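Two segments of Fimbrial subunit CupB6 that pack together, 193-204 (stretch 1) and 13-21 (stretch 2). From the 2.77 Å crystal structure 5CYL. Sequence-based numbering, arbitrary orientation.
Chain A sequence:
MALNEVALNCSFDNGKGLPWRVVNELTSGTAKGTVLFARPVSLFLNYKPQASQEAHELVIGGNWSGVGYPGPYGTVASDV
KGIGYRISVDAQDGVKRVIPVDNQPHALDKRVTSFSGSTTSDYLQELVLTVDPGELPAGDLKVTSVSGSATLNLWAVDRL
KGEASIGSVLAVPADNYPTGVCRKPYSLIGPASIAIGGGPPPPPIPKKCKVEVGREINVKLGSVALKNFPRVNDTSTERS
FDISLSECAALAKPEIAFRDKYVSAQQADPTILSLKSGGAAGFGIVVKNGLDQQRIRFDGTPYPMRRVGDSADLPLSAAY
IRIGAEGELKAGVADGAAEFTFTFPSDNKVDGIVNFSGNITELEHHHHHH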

# COMPACT_ATOMS: atom_id res chain seq x y z
N SER A 193 11.03 -17.81 -1.15
CA SER A 193 11.41 -17.43 0.21
C SER A 193 10.19 -16.84 0.92
O SER A 193 9.90 -17.16 2.07
CB SER A 193 12.56 -16.42 0.19
OG SER A 193 12.19 -15.25 -0.51
N ILE A 194 9.47 -15.98 0.20
CA ILE A 194 8.23 -15.38 0.67
C ILE A 194 7.11 -16.41 0.84
O ILE A 194 6.30 -16.33 1.77
CB ILE A 194 7.76 -14.24 -0.26
CG1 ILE A 194 8.76 -13.07 -0.19
CG2 ILE A 194 6.36 -13.76 0.10
CD1 ILE A 194 8.68 -12.28 1.10
N ALA A 195 7.07 -17.37 -0.07
CA ALA A 195 5.97 -18.34 -0.15
C ALA A 195 6.23 -19.61 0.66
O ALA A 195 5.49 -20.57 0.58
CB ALA A 195 5.68 -18.69 -1.60
N ILE A 196 7.30 -19.60 1.43
CA ILE A 196 7.75 -20.77 2.16
C ILE A 196 6.69 -21.29 3.13
O ILE A 196 6.02 -20.52 3.80
CB ILE A 196 9.03 -20.47 2.96
CG1 ILE A 196 9.44 -21.68 3.79
CG2 ILE A 196 8.81 -19.26 3.85
CD1 ILE A 196 10.43 -21.37 4.90
N GLY A 197 6.56 -22.61 3.18
CA GLY A 197 5.63 -23.27 4.06
C GLY A 197 4.22 -23.37 3.51
O GLY A 197 3.32 -23.92 4.15
N GLY A 198 4.04 -22.86 2.30
CA GLY A 198 2.73 -22.87 1.65
C GLY A 198 1.83 -21.77 2.19
O GLY A 198 2.25 -20.89 2.95
N GLY A 199 0.56 -21.84 1.81
CA GLY A 199 -0.42 -20.88 2.24
C GLY A 199 -0.56 -19.65 1.36
O GLY A 199 0.20 -19.51 0.38
N PRO A 200 -1.56 -18.74 1.71
CA PRO A 200 -1.73 -17.66 0.72
C PRO A 200 -0.66 -16.57 0.78
O PRO A 200 0.02 -16.40 1.79
CB PRO A 200 -3.09 -17.07 1.09
CG PRO A 200 -3.13 -17.19 2.56
CD PRO A 200 -2.58 -18.57 2.81
N PRO A 201 -0.52 -15.83 -0.31
CA PRO A 201 0.39 -14.70 -0.41
C PRO A 201 -0.08 -13.52 0.44
O PRO A 201 -1.28 -13.45 0.73
CB PRO A 201 0.33 -14.33 -1.88
CG PRO A 201 -1.05 -14.67 -2.28
CD PRO A 201 -1.45 -15.87 -1.46
N PRO A 202 0.83 -12.63 0.87
CA PRO A 202 0.37 -11.52 1.71
C PRO A 202 -0.75 -10.66 1.13
O PRO A 202 -0.78 -10.46 -0.11
CB PRO A 202 1.63 -10.68 1.87
CG PRO A 202 2.74 -11.64 1.72
CD PRO A 202 2.26 -12.47 0.57
N PRO A 203 -1.65 -10.12 2.03
CA PRO A 203 -2.74 -9.37 1.39
C PRO A 203 -2.36 -7.98 0.86
O PRO A 203 -1.37 -7.37 1.35
CB PRO A 203 -3.77 -9.23 2.53
CG PRO A 203 -2.93 -9.14 3.73
CD PRO A 203 -1.80 -10.11 3.51
N PRO A 204 -3.14 -7.46 -0.14
CA PRO A 204 -2.76 -6.11 -0.58
C PRO A 204 -3.27 -5.04 0.38
O PRO A 204 -4.16 -5.29 1.19
CB PRO A 204 -3.47 -5.97 -1.93
CG PRO A 204 -4.74 -6.73 -1.73
CD PRO A 204 -4.31 -7.94 -0.94
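Stretch 2, residues 13-21: DNGKGLPWR

Stretch 2 lies alongside stretch 1 as an extended segment running in the same direction, in a small contact that rests on close backbone packing at glycines and on a tryptophan set against prolines, with no clear hydrogen bond between the two. Together the two surfaces bury 470 Å², and residues at least 174 positions apart in the chain are brought into touch.

Stretch 1 leaves a helix at Ala195 and at once enters a type II beta turn from Ala195 to Gly198, closed by the backbone hydrogen bond from Gly198 N to Ala195 O (3.2 Å). Beyond the turn, Gly198 and Gly199 are stretched out at positive phi, and the prolines from Pro200 to Pro204 continue with phi between -55° and -79° and psi between 147° and 164°, the values of a polyproline II conformation. Stretch 2 is likewise extended. It enters as a strand at Asp13 and Asn14, and from Lys16 to Trp20 phi stays between -67° and -91° with psi between 126° and 159°. The register rises on both sides together: the CA atoms of Gly197 and Asn14 are 4.8 Å apart, those of Gly199 and Gly17 4.0 Å, those of Pro200 and Pro19 5.7 Å, and those of Pro202 and Trp20 5.8 Å.

At the start of the contact the CA-to-CB bond of Asn14 points toward stretch 1, with chi1 in the m well, and its OD1 comes within 3.4 Å of Gly197 CA. Gly17 then passes close to the glycine run, its CA 4.0 Å from Gly199 CA. The approach of Gly17 and Gly199 leaves no room for a CB on either. A CB on Gly17 would lie 2.6 Å from Gly199 N and 2.9 Å from Gly198 C, both clashes, while a CB on Gly199 would fall 2.9 Å from Leu18 O. The backbone angles of Gly199 call for glycine in their own right.

Further along, the prolines take over. The ring of Pro200 reaches across to the backbone of stretch 2, with CD 3.4 Å from Leu18 O, and makes an apolar contact in which its CG is 4.0 Å from Pro19 CB. Leu18 itself directs its CA-to-CB bond away, so that it contributes mainly its carbonyl group.

Trp20 supplies the largest share of the covered area. Its CA-to-CB bond points toward stretch 1, and with chi1 m and chi2 82° the ring lies against Pro202. Pro202 packs over one face: its CG lies 3.8 Å from the centroid of the five-membered ring and 23° off the ring normal, a CH-pi contact, and approaches Trp20 CE2 to 3.5 Å. Near the ring plane, Pro200 O meets the edge at 3.1 Å from Trp20 CD1, and Ile194 O lies 4.2 Å from Trp20 CZ2. Pro203 CD, 3.8 Å from Trp20 CB, extends the apolar packing to the base of the side chain.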

# COMPACT_ATOMS: atom_id res chain seq x y z
N ASP A 13 9.48 -30.36 4.18
CA ASP A 13 8.19 -30.40 3.47
C ASP A 13 7.13 -29.55 4.12
O ASP A 13 7.11 -29.39 5.33
CB ASP A 13 7.69 -31.83 3.33
CG ASP A 13 8.58 -32.69 2.42
OD1 ASP A 13 8.67 -32.44 1.20
OD2 ASP A 13 9.18 -33.66 2.92
N ASN A 14 6.23 -29.01 3.30
CA ASN A 14 5.20 -28.05 3.74
C ASN A 14 4.17 -28.65 4.67
O ASN A 14 3.75 -29.78 4.46
CB ASN A 14 4.47 -27.47 2.54
CG ASN A 14 5.33 -26.53 1.70
OD1 ASN A 14 6.37 -26.03 2.13
ND2 ASN A 14 4.87 -26.26 0.49
N GLY A 15 3.80 -27.88 5.69
CA GLY A 15 2.75 -28.29 6.63
C GLY A 15 1.43 -27.68 6.20
O GLY A 15 1.26 -27.37 5.02
N LYS A 16 0.50 -27.54 7.14
CA LYS A 16 -0.73 -26.77 6.92
C LYS A 16 -0.29 -25.30 6.86
O LYS A 16 0.42 -24.84 7.75
CB LYS A 16 -1.78 -27.01 8.04
N GLY A 17 -0.66 -24.59 5.79
CA GLY A 17 -0.26 -23.18 5.56
C GLY A 17 -1.24 -22.16 6.13
O GLY A 17 -2.43 -22.19 5.84
N LEU A 18 -0.76 -21.23 6.95
CA LEU A 18 -1.67 -20.29 7.59
C LEU A 18 -1.86 -19.03 6.77
O LEU A 18 -1.03 -18.75 5.88
CB LEU A 18 -1.18 -19.99 9.00
CG LEU A 18 -1.11 -21.30 9.80
CD1 LEU A 18 -0.57 -20.95 11.19
CD2 LEU A 18 -2.44 -22.06 9.86
N PRO A 19 -2.96 -18.28 7.01
CA PRO A 19 -3.05 -17.03 6.25
C PRO A 19 -2.29 -15.94 6.97
O PRO A 19 -2.09 -16.03 8.19
CB PRO A 19 -4.54 -16.73 6.28
CG PRO A 19 -4.99 -17.26 7.61
CD PRO A 19 -4.15 -18.48 7.88
N TRP A 20 -1.84 -14.93 6.24
CA TRP A 20 -1.11 -13.82 6.87
C TRP A 20 -2.06 -13.03 7.77
O TRP A 20 -3.25 -12.93 7.48
CB TRP A 20 -0.53 -12.90 5.81
CG TRP A 20 0.65 -13.47 5.08
CD1 TRP A 20 0.64 -14.32 4.04
CD2 TRP A 20 2.03 -13.17 5.33
NE1 TRP A 20 1.92 -14.61 3.63
CE2 TRP A 20 2.80 -13.90 4.41
CE3 TRP A 20 2.69 -12.38 6.27
CZ2 TRP A 20 4.18 -13.86 4.38
CZ3 TRP A 20 4.08 -12.32 6.24
CH2 TRP A 20 4.80 -13.05 5.28
N ARG A 21 -1.55 -12.53 8.88
CA ARG A 21 -2.38 -11.79 9.84
C ARG A 21 -1.85 -10.38 10.04
O ARG A 21 -0.65 -10.12 9.89
CB ARG A 21 -2.48 -12.54 11.16
CG ARG A 21 -1.28 -12.35 12.05
CD ARG A 21 -1.63 -12.21 13.52
NE ARG A 21 -0.46 -11.84 14.33
CZ ARG A 21 -0.53 -11.24 15.51
NH1 ARG A 21 -1.71 -10.93 16.03
NH2 ARG A 21 0.58 -10.91 16.17